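Local atomic coordinates of cruciform cutting endonuclease 1, mitochondrial (Schizosaccharomyces pombe, PDB entry 1KCF), a protein that resolves Holliday junctions in mitochondria as a homodimer, cleaving four-way DNA junctions at the point of strand exchange after CT and TT sequences. Residues R41-D46 with Y54-Q59; I45-K50 with I114-Q119; W70-L75 with D226-S231; M141-H146 with L163-P168. All coordinates share one frame; numbering follows the deposited sequence.

Four contacts built on one mixed sheet illustrate how a buried scaffold carries acidic metal-binding residues. Interactions 1 and 2 share strand 42-47, which pairs antiparallel with 52-59 in the one and parallel with 113-118 in the other; both are buried and held chiefly by backbone hydrogen bonds. Interactions 3 and 4 instead lay helices against strands, so side chains do the work: an indole N-H and a thioether in interaction 3, CH-pi contacts and a hydroxyl pair in interaction 4. Interactions 1 to 3 converge where Asp46 and Asp230 meet. Interaction 4 joins interaction 2 through strand 162-165, but its Ser165 is exposed and its helix also faces the second subunit.

Interaction 1: R41-D46 with Y54-Q59; sequences RVLGID and YCFASQ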
loop_
_atom_site.group_PDB
_atom_site.type_symbol
_atom_site.label_atom_id
_atom_site.label_comp_id
_atom_site.label_asym_id
_atom_site.label_seq_id
_atom_site.Cartn_x
_atom_site.Cartn_y
_atom_site.Cartn_z
ATOM N N ARG A 41 7.016 -23.428 -8.718
ATOM C CA ARG A 41 6.938 -22.654 -7.485
ATOM C C ARG A 41 6.134 -21.370 -7.704
ATOM O O ARG A 41 6.612 -20.261 -7.472
ATOM C CB ARG A 41 8.346 -22.331 -6.976
ATOM C CG ARG A 41 9.236 -23.563 -6.804
ATOM C CD ARG A 41 10.550 -23.221 -6.108
ATOM N NE ARG A 41 10.380 -23.035 -4.667
ATOM C CZ ARG A 41 10.172 -24.027 -3.804
ATOM N NH1 ARG A 41 10.108 -25.280 -4.232
ATOM N NH2 ARG A 41 10.022 -23.769 -2.512
ATOM N N VAL A 42 4.905 -21.546 -8.168
ATOM C CA VAL A 42 4.004 -20.437 -8.427
ATOM C C VAL A 42 3.093 -20.246 -7.216
ATOM O O VAL A 42 2.341 -21.149 -6.842
ATOM C CB VAL A 42 3.145 -20.721 -9.671
ATOM C CG1 VAL A 42 2.210 -19.553 -9.941
ATOM C CG2 VAL A 42 4.052 -20.973 -10.877
ATOM N N LEU A 43 3.174 -19.074 -6.597
ATOM C CA LEU A 43 2.345 -18.780 -5.431
ATOM C C LEU A 43 1.178 -17.858 -5.783
ATOM O O LEU A 43 1.362 -16.660 -6.001
ATOM C CB LEU A 43 3.187 -18.137 -4.325
ATOM C CG LEU A 43 2.414 -17.777 -3.051
ATOM C CD1 LEU A 43 1.921 -19.044 -2.364
ATOM C CD2 LEU A 43 3.310 -16.978 -2.112
ATOM N N GLY A 44 -0.019 -18.431 -5.850
ATOM C CA GLY A 44 -1.202 -17.648 -6.154
ATOM C C GLY A 44 -1.817 -17.131 -4.869
ATOM O O GLY A 44 -2.073 -17.905 -3.948
ATOM N N ILE A 45 -2.059 -15.825 -4.803
ATOM C CA ILE A 45 -2.629 -15.222 -3.605
ATOM C C ILE A 45 -3.915 -14.434 -3.830
ATOM O O ILE A 45 -4.004 -13.590 -4.722
ATOM C CB ILE A 45 -1.616 -14.286 -2.928
ATOM C CG1 ILE A 45 -0.411 -15.091 -2.446
ATOM C CG2 ILE A 45 -2.277 -13.562 -1.763
ATOM C CD1 ILE A 45 0.697 -14.239 -1.875
ATOM N N ASP A 46 -4.911 -14.734 -3.006
ATOM C CA ASP A 46 -6.200 -14.057 -3.049
ATOM C C ASP A 46 -6.211 -13.123 -1.851
ATOM O O ASP A 46 -6.426 -13.567 -0.721
ATOM C CB ASP A 46 -7.335 -15.064 -2.909
ATOM C CG ASP A 46 -8.145 -15.196 -4.168
ATOM O OD1 ASP A 46 -8.548 -14.154 -4.722
ATOM O OD2 ASP A 46 -8.382 -16.344 -4.598
ATOM N N TYR A 54 -4.333 -18.776 -0.501
ATOM C CA TYR A 54 -3.149 -18.951 -1.331
ATOM C C TYR A 54 -3.066 -20.381 -1.844
ATOM O O TYR A 54 -3.583 -21.310 -1.222
ATOM C CB TYR A 54 -1.888 -18.612 -0.525
ATOM C CG TYR A 54 -1.567 -19.608 0.567
ATOM C CD1 TYR A 54 -0.886 -20.791 0.279
ATOM C CD2 TYR A 54 -1.961 -19.380 1.888
ATOM C CE1 TYR A 54 -0.606 -21.726 1.272
ATOM C CE2 TYR A 54 -1.687 -20.307 2.890
ATOM C CZ TYR A 54 -1.007 -21.479 2.575
ATOM O OH TYR A 54 -0.725 -22.408 3.556
ATOM N N CYS A 55 -2.425 -20.542 -2.995
ATOM C CA CYS A 55 -2.232 -21.853 -3.604
ATOM C C CYS A 55 -0.816 -21.842 -4.170
ATOM O O CYS A 55 -0.481 -21.005 -5.011
ATOM C CB CYS A 55 -3.253 -22.088 -4.726
ATOM S SG CYS A 55 -3.279 -23.790 -5.404
ATOM N N PHE A 56 0.021 -22.750 -3.687
ATOM C CA PHE A 56 1.405 -22.836 -4.142
ATOM C C PHE A 56 1.495 -24.085 -5.012
ATOM O O PHE A 56 1.251 -25.195 -4.539
ATOM C CB PHE A 56 2.337 -22.929 -2.925
ATOM C CG PHE A 56 3.804 -22.880 -3.262
ATOM C CD1 PHE A 56 4.315 -21.883 -4.085
ATOM C CD2 PHE A 56 4.684 -23.820 -2.729
ATOM C CE1 PHE A 56 5.676 -21.819 -4.375
ATOM C CE2 PHE A 56 6.049 -23.765 -3.013
ATOM C CZ PHE A 56 6.544 -22.759 -3.840
ATOM N N ALA A 57 1.832 -23.900 -6.286
ATOM C CA ALA A 57 1.899 -25.020 -7.214
ATOM C C ALA A 57 3.012 -24.928 -8.254
ATOM O O ALA A 57 3.685 -23.908 -8.376
ATOM C CB ALA A 57 0.565 -25.160 -7.917
ATOM N N SER A 58 3.187 -26.015 -9.002
ATOM C CA SER A 58 4.196 -26.102 -10.057
ATOM C C SER A 58 3.605 -26.837 -11.258
ATOM O O SER A 58 2.723 -27.684 -11.104
ATOM C CB SER A 58 5.432 -26.859 -9.560
ATOM O OG SER A 58 6.039 -26.198 -8.463
ATOM N N GLN A 59 4.084 -26.511 -12.455
ATOM C CA GLN A 59 3.584 -27.161 -13.656
ATOM C C GLN A 59 4.397 -28.413 -13.934
ATOM O O GLN A 59 5.627 -28.375 -13.979
ATOM C CB GLN A 59 3.653 -26.221 -14.857
ATOM C CG GLN A 59 2.901 -26.743 -16.067
ATOM C CD GLN A 59 1.865 -25.760 -16.572
ATOM O OE1 GLN A 59 2.204 -24.689 -17.081
ATOM N NE2 GLN A 59 0.591 -26.115 -16.428
#
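Two hydrogen bonds grip Ser58 OG, one from the backbone N of Arg41 at 2.9 Å and nearly straight (170°), the other shared with His68 NE2 on the next strand. They lie at the open end of a beta hairpin, strands 42-47 and 52-59, that begins the RNase H-like fold of the RuvC resolvase family. Here Arg41 and Val42 both face Ala57, a G1 beta bulge in which Arg41 adopts a left-handed backbone conformation. From Val42 onward the antiparallel pairing is regular: Val42 with Ala57 and Gly44 with Cys55 are hydrogen-bonded pairs, and Val42 N meets Ala57 O at 2.7 Å, almost along the C=O axis. Phe56, in the non-hydrogen-bonded pair with Leu43, makes the largest single contribution to the contact. With CG anti to the backbone N (chi1 -174°), its ring leans along the neighbouring strand toward the bulge, so that CE1 comes within 3.4 Å of Arg41 C and CZ within 3.6 Å of Arg41 CB. The guanidinium of Arg41 folds back and presents one face to Phe56 CZ; the two planes stand 79° apart, with Arg41 NE at the ring's edge. Carbonyls of Phe109 and Asn110 hold the guanidinium there, while the Phe109 ring meets that of Phe56. An alanine in place of Phe56 would probably leave the Arg41 side chain and Leu43 CB without their main packing partner across the hairpin. Farther along, Gly44 O accepts the N-H of Cys55 and also receives a CA-H...O contact from Tyr54 CA at 3.0 Å.

Interaction 2: I45-K50 with I114-Q119; sequences IDLGIK and ILMERQ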
loop_
_atom_site.group_PDB
_atom_site.type_symbol
_atom_site.label_atom_id
_atom_site.label_comp_id
_atom_site.label_asym_id
_atom_site.label_seq_id
_atom_site.Cartn_x
_atom_site.Cartn_y
_atom_site.Cartn_z
ATOM N N ILE A 45 -2.059 -15.825 -4.803
ATOM C CA ILE A 45 -2.629 -15.222 -3.605
ATOM C C ILE A 45 -3.915 -14.434 -3.830
ATOM O O ILE A 45 -4.004 -13.590 -4.722
ATOM C CB ILE A 45 -1.616 -14.286 -2.928
ATOM C CG1 ILE A 45 -0.411 -15.091 -2.446
ATOM C CG2 ILE A 45 -2.277 -13.562 -1.763
ATOM C CD1 ILE A 45 0.697 -14.239 -1.875
ATOM N N ASP A 46 -4.911 -14.734 -3.006
ATOM C CA ASP A 46 -6.200 -14.057 -3.049
ATOM C C ASP A 46 -6.211 -13.123 -1.851
ATOM O O ASP A 46 -6.426 -13.567 -0.721
ATOM C CB ASP A 46 -7.335 -15.064 -2.909
ATOM C CG ASP A 46 -8.145 -15.196 -4.168
ATOM O OD1 ASP A 46 -8.548 -14.154 -4.722
ATOM O OD2 ASP A 46 -8.382 -16.344 -4.598
ATOM N N LEU A 47 -5.970 -11.837 -2.096
ATOM C CA LEU A 47 -5.916 -10.852 -1.023
ATOM C C LEU A 47 -7.195 -10.691 -0.212
ATOM O O LEU A 47 -8.274 -10.430 -0.753
ATOM C CB LEU A 47 -5.497 -9.488 -1.567
ATOM C CG LEU A 47 -4.062 -9.380 -2.081
ATOM C CD1 LEU A 47 -3.861 -8.017 -2.721
ATOM C CD2 LEU A 47 -3.090 -9.597 -0.934
ATOM N N GLY A 48 -7.033 -10.841 1.097
ATOM C CA GLY A 48 -8.124 -10.708 2.040
ATOM C C GLY A 48 -7.480 -10.772 3.409
ATOM O O GLY A 48 -6.345 -11.229 3.530
ATOM N N ILE A 49 -8.169 -10.309 4.440
ATOM C CA ILE A 49 -7.592 -10.358 5.776
ATOM C C ILE A 49 -8.176 -11.526 6.563
ATOM O O ILE A 49 -7.438 -12.363 7.078
ATOM C CB ILE A 49 -7.824 -9.029 6.524
ATOM C CG1 ILE A 49 -7.114 -7.900 5.772
ATOM C CG2 ILE A 49 -7.290 -9.126 7.948
ATOM C CD1 ILE A 49 -7.332 -6.522 6.356
ATOM N N LYS A 50 -9.499 -11.602 6.633
ATOM C CA LYS A 50 -10.126 -12.688 7.368
ATOM C C LYS A 50 -10.273 -13.940 6.514
ATOM O O LYS A 50 -10.615 -15.010 7.022
ATOM C CB LYS A 50 -11.477 -12.236 7.932
ATOM C CG LYS A 50 -11.328 -11.119 8.968
ATOM C CD LYS A 50 -12.631 -10.791 9.672
ATOM C CE LYS A 50 -12.424 -9.671 10.691
ATOM N NZ LYS A 50 -13.668 -9.339 11.446
ATOM N N ILE A 114 4.874 -14.894 -7.903
ATOM C CA ILE A 114 3.795 -14.596 -6.976
ATOM C C ILE A 114 2.700 -13.905 -7.759
ATOM O O ILE A 114 2.929 -12.860 -8.365
ATOM C CB ILE A 114 4.248 -13.663 -5.837
ATOM C CG1 ILE A 114 5.310 -14.361 -4.990
ATOM C CG2 ILE A 114 3.051 -13.286 -4.965
ATOM C CD1 ILE A 114 5.937 -13.463 -3.955
ATOM N N LEU A 115 1.519 -14.511 -7.751
ATOM C CA LEU A 115 0.353 -13.984 -8.445
ATOM C C LEU A 115 -0.578 -13.358 -7.415
ATOM O O LEU A 115 -0.983 -14.008 -6.444
ATOM C CB LEU A 115 -0.371 -15.110 -9.177
ATOM C CG LEU A 115 0.508 -15.999 -10.063
ATOM C CD1 LEU A 115 -0.367 -17.055 -10.701
ATOM C CD2 LEU A 115 1.218 -15.167 -11.124
ATOM N N MET A 116 -0.922 -12.097 -7.630
ATOM C CA MET A 116 -1.779 -11.393 -6.694
ATOM C C MET A 116 -3.086 -10.937 -7.325
ATOM O O MET A 116 -3.114 -10.357 -8.408
ATOM C CB MET A 116 -1.026 -10.195 -6.121
ATOM C CG MET A 116 -1.481 -9.757 -4.740
ATOM S SD MET A 116 -0.456 -8.396 -4.127
ATOM C CE MET A 116 0.962 -9.304 -3.521
ATOM N N GLU A 117 -4.174 -11.216 -6.626
ATOM C CA GLU A 117 -5.498 -10.843 -7.075
ATOM C C GLU A 117 -6.293 -10.565 -5.813
ATOM O O GLU A 117 -6.029 -11.156 -4.774
ATOM C CB GLU A 117 -6.101 -12.004 -7.862
ATOM C CG GLU A 117 -7.410 -11.729 -8.536
ATOM C CD GLU A 117 -7.739 -12.782 -9.581
ATOM O OE1 GLU A 117 -8.887 -13.269 -9.590
ATOM O OE2 GLU A 117 -6.851 -13.121 -10.395
ATOM N N ARG A 118 -7.240 -9.644 -5.881
ATOM C CA ARG A 118 -8.054 -9.343 -4.708
ATOM C C ARG A 118 -9.092 -10.440 -4.557
ATOM O O ARG A 118 -9.607 -10.956 -5.549
ATOM C CB ARG A 118 -8.779 -8.004 -4.865
ATOM C CG ARG A 118 -7.912 -6.771 -4.719
ATOM C CD ARG A 118 -8.747 -5.512 -4.943
ATOM N NE ARG A 118 -7.975 -4.289 -4.736
ATOM C CZ ARG A 118 -6.957 -3.903 -5.499
ATOM N NH1 ARG A 118 -6.579 -4.642 -6.536
ATOM N NH2 ARG A 118 -6.310 -2.779 -5.218
ATOM N N GLN A 119 -9.396 -10.804 -3.321
ATOM C CA GLN A 119 -10.400 -11.825 -3.085
ATOM C C GLN A 119 -11.735 -11.252 -3.560
ATOM O O GLN A 119 -11.880 -10.036 -3.699
ATOM C CB GLN A 119 -10.479 -12.165 -1.594
ATOM C CG GLN A 119 -11.562 -13.175 -1.256
ATOM C CD GLN A 119 -11.272 -14.557 -1.811
ATOM O OE1 GLN A 119 -10.383 -15.257 -1.324
ATOM N NE2 GLN A 119 -12.017 -14.955 -2.839
#
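Gln119 sends CG anti to its backbone N and then bends sharply at chi2 (68°), while Asp46 holds an unusual chi1 of -112°; together these turns bring the Gln119 amide over the Asp46 carboxylate. The two planes stack 24° apart, with Gln119 OE1 3.4 Å from Asp46 CB. That OE1 is buried and has no hydrogen-bonding partner in the model. Alongside, strands 45-47 and 114-118 pair in parallel through four backbone bonds, from Ile45 N to Leu115 O at one end to Gln119 N and Leu47 O, 2.8 Å apart, at the other. On the sheet face of Ile45 and Leu47, Leu47 CD1 packs against Met116 CG at 3.6 Å, both side chains resting on Leu142 of helix 128-151. An alanine at Gln119 would remove the amide stacked on the Asp46 carboxylate and would probably leave that carboxylate less closely packed. Asp46, a magnesium-binding residue of this RNase H-like fold, also has OD2 close to the OD2 of its fellow ligand Asp230, and its OD1 lies 5.0 Å from Glu117 OE1, whose partner oxygen bonds to Thr171. Such crowded acidity would probably raise the proton affinity of one of these carboxylates and favour a bound cation.

Interaction 3: W70-L75 with D226-S231; sequences WSVENL and DDMADS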
loop_
_atom_site.group_PDB
_atom_site.type_symbol
_atom_site.label_atom_id
_atom_site.label_comp_id
_atom_site.label_asym_id
_atom_site.label_seq_id
_atom_site.Cartn_x
_atom_site.Cartn_y
_atom_site.Cartn_z
ATOM N N TRP A 70 -1.925 -25.398 -0.042
ATOM C CA TRP A 70 -3.183 -24.772 -0.399
ATOM C C TRP A 70 -3.985 -24.515 0.862
ATOM O O TRP A 70 -4.231 -25.439 1.639
ATOM C CB TRP A 70 -3.910 -25.740 -1.329
ATOM C CG TRP A 70 -5.122 -25.237 -1.992
ATOM C CD1 TRP A 70 -5.461 -23.938 -2.215
ATOM C CD2 TRP A 70 -6.140 -26.032 -2.605
ATOM N NE1 TRP A 70 -6.626 -23.873 -2.935
ATOM C CE2 TRP A 70 -7.067 -25.144 -3.187
ATOM C CE3 TRP A 70 -6.358 -27.413 -2.719
ATOM C CZ2 TRP A 70 -8.199 -25.586 -3.877
ATOM C CZ3 TRP A 70 -7.486 -27.857 -3.410
ATOM C CH2 TRP A 70 -8.392 -26.943 -3.979
ATOM N N SER A 71 -4.396 -23.267 1.072
ATOM C CA SER A 71 -5.153 -22.944 2.273
ATOM C C SER A 71 -5.795 -21.558 2.272
ATOM O O SER A 71 -5.463 -20.693 1.451
ATOM C CB SER A 71 -4.232 -23.073 3.496
ATOM O OG SER A 71 -4.933 -22.879 4.709
ATOM N N VAL A 72 -6.728 -21.370 3.202
ATOM C CA VAL A 72 -7.426 -20.104 3.396
ATOM C C VAL A 72 -7.277 -19.804 4.882
ATOM O O VAL A 72 -7.596 -20.641 5.726
ATOM C CB VAL A 72 -8.916 -20.205 3.032
ATOM C CG1 VAL A 72 -9.645 -18.960 3.488
ATOM C CG2 VAL A 72 -9.067 -20.360 1.530
ATOM N N GLU A 73 -6.795 -18.611 5.199
ATOM C CA GLU A 73 -6.553 -18.248 6.585
ATOM C C GLU A 73 -7.228 -16.958 7.017
ATOM O O GLU A 73 -7.521 -16.090 6.204
ATOM C CB GLU A 73 -5.047 -18.109 6.813
ATOM C CG GLU A 73 -4.229 -19.279 6.296
ATOM C CD GLU A 73 -4.399 -20.524 7.134
ATOM O OE1 GLU A 73 -3.903 -21.593 6.717
ATOM O OE2 GLU A 73 -5.021 -20.431 8.214
ATOM N N ASN A 74 -7.467 -16.854 8.317
ATOM C CA ASN A 74 -8.064 -15.667 8.903
ATOM C C ASN A 74 -6.927 -15.065 9.715
ATOM O O ASN A 74 -6.619 -15.537 10.807
ATOM C CB ASN A 74 -9.238 -16.044 9.805
ATOM C CG ASN A 74 -9.931 -14.830 10.400
ATOM O OD1 ASN A 74 -11.098 -14.897 10.784
ATOM N ND2 ASN A 74 -9.212 -13.716 10.484
ATOM N N LEU A 75 -6.298 -14.035 9.155
ATOM C CA LEU A 75 -5.160 -13.371 9.779
ATOM C C LEU A 75 -5.479 -12.639 11.084
ATOM O O LEU A 75 -4.610 -12.000 11.672
ATOM C CB LEU A 75 -4.529 -12.403 8.769
ATOM C CG LEU A 75 -4.221 -13.012 7.390
ATOM C CD1 LEU A 75 -3.526 -11.986 6.502
ATOM C CD2 LEU A 75 -3.342 -14.246 7.553
ATOM N N ASP A 226 -14.922 -22.401 -1.253
ATOM C CA ASP A 226 -15.041 -21.360 -2.263
ATOM C C ASP A 226 -13.792 -20.492 -2.306
ATOM O O ASP A 226 -13.307 -20.152 -3.380
ATOM C CB ASP A 226 -16.268 -20.499 -1.975
ATOM C CG ASP A 226 -17.549 -21.311 -1.955
ATOM O OD1 ASP A 226 -18.120 -21.550 -3.040
ATOM O OD2 ASP A 226 -17.971 -21.730 -0.853
ATOM N N ASP A 227 -13.265 -20.139 -1.139
ATOM C CA ASP A 227 -12.074 -19.308 -1.091
ATOM C C ASP A 227 -10.844 -20.071 -1.579
ATOM O O ASP A 227 -9.998 -19.502 -2.267
ATOM C CB ASP A 227 -11.852 -18.765 0.325
ATOM C CG ASP A 227 -12.952 -17.799 0.758
ATOM O OD1 ASP A 227 -13.721 -17.344 -0.115
ATOM O OD2 ASP A 227 -13.045 -17.484 1.965
ATOM N N MET A 228 -10.752 -21.357 -1.239
ATOM C CA MET A 228 -9.620 -22.177 -1.671
ATOM C C MET A 228 -9.682 -22.397 -3.178
ATOM O O MET A 228 -8.662 -22.379 -3.866
ATOM C CB MET A 228 -9.634 -23.550 -0.985
ATOM C CG MET A 228 -9.425 -23.535 0.518
ATOM S SD MET A 228 -9.105 -25.199 1.155
ATOM C CE MET A 228 -10.733 -25.875 1.214
ATOM N N ALA A 229 -10.888 -22.623 -3.681
ATOM C CA ALA A 229 -11.083 -22.853 -5.102
ATOM C C ALA A 229 -10.650 -21.608 -5.856
ATOM O O ALA A 229 -10.051 -21.693 -6.927
ATOM C CB ALA A 229 -12.549 -23.163 -5.388
ATOM N N ASP A 230 -10.933 -20.448 -5.279
ATOM C CA ASP A 230 -10.569 -19.192 -5.915
ATOM C C ASP A 230 -9.063 -19.100 -6.175
ATOM O O ASP A 230 -8.642 -18.848 -7.305
ATOM C CB ASP A 230 -11.017 -18.014 -5.055
ATOM C CG ASP A 230 -11.380 -16.802 -5.883
ATOM O OD1 ASP A 230 -12.378 -16.890 -6.632
ATOM O OD2 ASP A 230 -10.670 -15.774 -5.796
ATOM N N SER A 231 -8.248 -19.310 -5.144
ATOM C CA SER A 231 -6.802 -19.231 -5.333
ATOM C C SER A 231 -6.282 -20.343 -6.242
ATOM O O SER A 231 -5.316 -20.147 -6.978
ATOM C CB SER A 231 -6.063 -19.262 -3.982
ATOM O OG SER A 231 -6.268 -20.484 -3.292
#
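The indole of Trp70 is the anchor. Its NE1 donates to Met228 O at 2.7 Å, and the oxygen lies in the ring plane, although the N-H approaches from above the carbonyl plane and the bond is bent to 143°. One face of the same ring receives Met228 CB, set toward the rim and 3.6 Å from Trp70 NE1. The bent Met228 chain then brings SD to 4.8 Å from the centroid of the five-membered ring, a Met-aromatic contact. Two residues on, Val72 CG2 presses tightly against Met228 CG at 3.4 Å and also touches Asp227 CB, so a single methyl wedges against two successive helical residues.

Around this shell, polar groups set the helix. Ser53 OG bonds to both Asp227 O and Ser231 OG, and Asp227 OD1 forms a salt bridge with Arg122. The carboxylate end of Asp230, a magnesium-binding residue, leads away from the strand; its OD1 is tied to Arg191 and Tyr172, which would fix the carboxylate facing Asp46.

Residues 226-231 of helix 224-253 thus cross residues 70-73 of strand 65-73 with their directions 128° apart, packed on the sheet as in the RNase H-like fold. Trp215 of helix 209-217 stacks on Trp70, Val195 of helix 191-200 also touches the indole, and Cys55 on strand 52-59 meets both Trp70 and Ser231.

Interaction 4: M141-H146 with L163-P168; sequences MLYALH and LLSLSP
Two aromatic rings of helix 128-151 each turn a face to Leu163. Over the centre of the Tyr143 ring sits Leu163 CD2, 3.5 Å from the centroid and 13° off the normal; over the centre of the His146 imidazole sits Leu163 CB, also 3.5 Å from its centroid. At the edge of the phenol, near its plane, lies Ser165 OG. Both ring contacts are CH-pi interactions, and one leucine supplies them from different points of its side chain. Its CG is anti to the backbone N (chi1 177°), which carries the branch away from the strand, so that CD2 reaches the phenol while CB stays against the face of the imidazole.

His146 also has CG anti to its backbone N, and its NE2 bonds to Pro161 O, just ahead of the strand, which limits rotation of the ring. Tyr143 takes a chi1 of -108°, away from the staggered positions, and reaches across to the strand, bringing OH to Ser165 OG. That hydrogen bond is very short, 2.5 Å, and either hydroxyl could be its donor. It ties the helix to the exposed end of strand 162-165, beyond the buried leucine.

The helix also meets the second subunit: Met141 packs on Ala144 of the partner chain, and Tyr143, besides its contacts with the strand, touches Pro91 of that chain. Strand 113-118, helix 128-151 and strand 162-165 follow one another, the two strands being parallel neighbours: this is a beta-alpha-beta crossover of the RNase H-like resolvase fold, its helix seated on the sheet's end strand through Leu163.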
loop_
_atom_site.group_PDB
_atom_site.type_symbol
_atom_site.label_atom_id
_atom_site.label_comp_id
_atom_site.label_asym_id
_atom_site.label_seq_id
_atom_site.Cartn_x
_atom_site.Cartn_y
_atom_site.Cartn_z
ATOM N N MET A 141 1.143 -2.328 0.256
ATOM C CA MET A 141 2.295 -2.558 1.115
ATOM C C MET A 141 3.132 -3.750 0.656
ATOM O O MET A 141 4.363 -3.677 0.640
ATOM C CB MET A 141 1.837 -2.741 2.567
ATOM C CG MET A 141 1.136 -1.501 3.127
ATOM S SD MET A 141 0.766 -1.586 4.891
ATOM C CE MET A 141 0.541 0.151 5.279
ATOM N N LEU A 142 2.465 -4.838 0.276
ATOM C CA LEU A 142 3.159 -6.029 -0.197
ATOM C C LEU A 142 3.996 -5.698 -1.428
ATOM O O LEU A 142 5.112 -6.192 -1.575
ATOM C CB LEU A 142 2.158 -7.141 -0.529
ATOM C CG LEU A 142 1.468 -7.809 0.666
ATOM C CD1 LEU A 142 0.515 -8.876 0.162
ATOM C CD2 LEU A 142 2.510 -8.425 1.595
ATOM N N TYR A 143 3.454 -4.857 -2.302
ATOM C CA TYR A 143 4.151 -4.445 -3.515
ATOM C C TYR A 143 5.381 -3.604 -3.178
ATOM O O TYR A 143 6.459 -3.788 -3.758
ATOM C CB TYR A 143 3.210 -3.640 -4.410
ATOM C CG TYR A 143 2.765 -4.388 -5.641
ATOM C CD1 TYR A 143 3.545 -4.390 -6.797
ATOM C CD2 TYR A 143 1.590 -5.140 -5.636
ATOM C CE1 TYR A 143 3.171 -5.125 -7.916
ATOM C CE2 TYR A 143 1.205 -5.879 -6.745
ATOM C CZ TYR A 143 1.999 -5.869 -7.881
ATOM O OH TYR A 143 1.628 -6.614 -8.975
ATOM N N ALA A 144 5.213 -2.674 -2.243
ATOM C CA ALA A 144 6.315 -1.825 -1.833
ATOM C C ALA A 144 7.427 -2.695 -1.252
ATOM O O ALA A 144 8.593 -2.550 -1.618
ATOM C CB ALA A 144 5.840 -0.813 -0.798
ATOM N N LEU A 145 7.067 -3.604 -0.349
ATOM C CA LEU A 145 8.060 -4.475 0.263
ATOM C C LEU A 145 8.790 -5.321 -0.780
ATOM O O LEU A 145 10.002 -5.509 -0.702
ATOM C CB LEU A 145 7.404 -5.387 1.307
ATOM C CG LEU A 145 6.879 -4.689 2.566
ATOM C CD1 LEU A 145 6.341 -5.720 3.540
ATOM C CD2 LEU A 145 7.996 -3.888 3.212
ATOM N N HIS A 146 8.047 -5.821 -1.760
ATOM C CA HIS A 146 8.634 -6.648 -2.805
ATOM C C HIS A 146 9.651 -5.877 -3.644
ATOM O O HIS A 146 10.789 -6.320 -3.814
ATOM C CB HIS A 146 7.529 -7.217 -3.701
ATOM C CG HIS A 146 8.035 -7.921 -4.922
ATOM N ND1 HIS A 146 8.297 -7.264 -6.106
ATOM C CD2 HIS A 146 8.341 -9.222 -5.137
ATOM C CE1 HIS A 146 8.742 -8.129 -6.998
ATOM N NE2 HIS A 146 8.779 -9.326 -6.435
ATOM N N LEU A 163 6.471 -10.733 -9.406
ATOM C CA LEU A 163 5.245 -10.359 -8.717
ATOM C C LEU A 163 4.315 -9.901 -9.820
ATOM O O LEU A 163 4.661 -9.016 -10.594
ATOM C CB LEU A 163 5.499 -9.213 -7.732
ATOM C CG LEU A 163 4.283 -8.671 -6.974
ATOM C CD1 LEU A 163 3.592 -9.797 -6.216
ATOM C CD2 LEU A 163 4.725 -7.575 -6.010
ATOM N N LEU A 164 3.140 -10.508 -9.907
ATOM C CA LEU A 164 2.202 -10.139 -10.953
ATOM C C LEU A 164 0.779 -9.970 -10.434
ATOM O O LEU A 164 0.288 -10.783 -9.647
ATOM C CB LEU A 164 2.212 -11.208 -12.056
ATOM C CG LEU A 164 3.569 -11.608 -12.647
ATOM C CD1 LEU A 164 3.399 -12.859 -13.491
ATOM C CD2 LEU A 164 4.144 -10.468 -13.490
ATOM N N SER A 165 0.128 -8.897 -10.860
ATOM C CA SER A 165 -1.252 -8.668 -10.476
ATOM C C SER A 165 -2.088 -9.140 -11.655
ATOM O O SER A 165 -1.785 -8.824 -12.810
ATOM C CB SER A 165 -1.521 -7.187 -10.210
ATOM O OG SER A 165 -0.858 -6.761 -9.033
ATOM N N LEU A 166 -3.122 -9.914 -11.363
ATOM C CA LEU A 166 -3.989 -10.421 -12.402
ATOM C C LEU A 166 -5.383 -9.872 -12.180
ATOM O O LEU A 166 -5.761 -9.541 -11.055
ATOM C CB LEU A 166 -4.026 -11.950 -12.360
ATOM C CG LEU A 166 -2.670 -12.656 -12.266
ATOM C CD1 LEU A 166 -2.893 -14.157 -12.203
ATOM C CD2 LEU A 166 -1.794 -12.280 -13.464
ATOM N N SER A 167 -6.146 -9.761 -13.257
ATOM C CA SER A 167 -7.500 -9.269 -13.141
ATOM C C SER A 167 -8.412 -10.469 -12.929
ATOM O O SER A 167 -8.299 -11.480 -13.624
ATOM C CB SER A 167 -7.918 -8.526 -14.411
ATOM O OG SER A 167 -7.991 -9.410 -15.514
ATOM N N PRO A 168 -9.311 -10.383 -11.943
ATOM C CA PRO A 168 -10.229 -11.494 -11.682
ATOM C C PRO A 168 -10.972 -11.877 -12.963
ATOM O O PRO A 168 -11.246 -13.053 -13.212
ATOM C CB PRO A 168 -11.159 -10.918 -10.620
ATOM C CG PRO A 168 -10.231 -10.023 -9.835
ATOM C CD PRO A 168 -9.460 -9.317 -10.933
#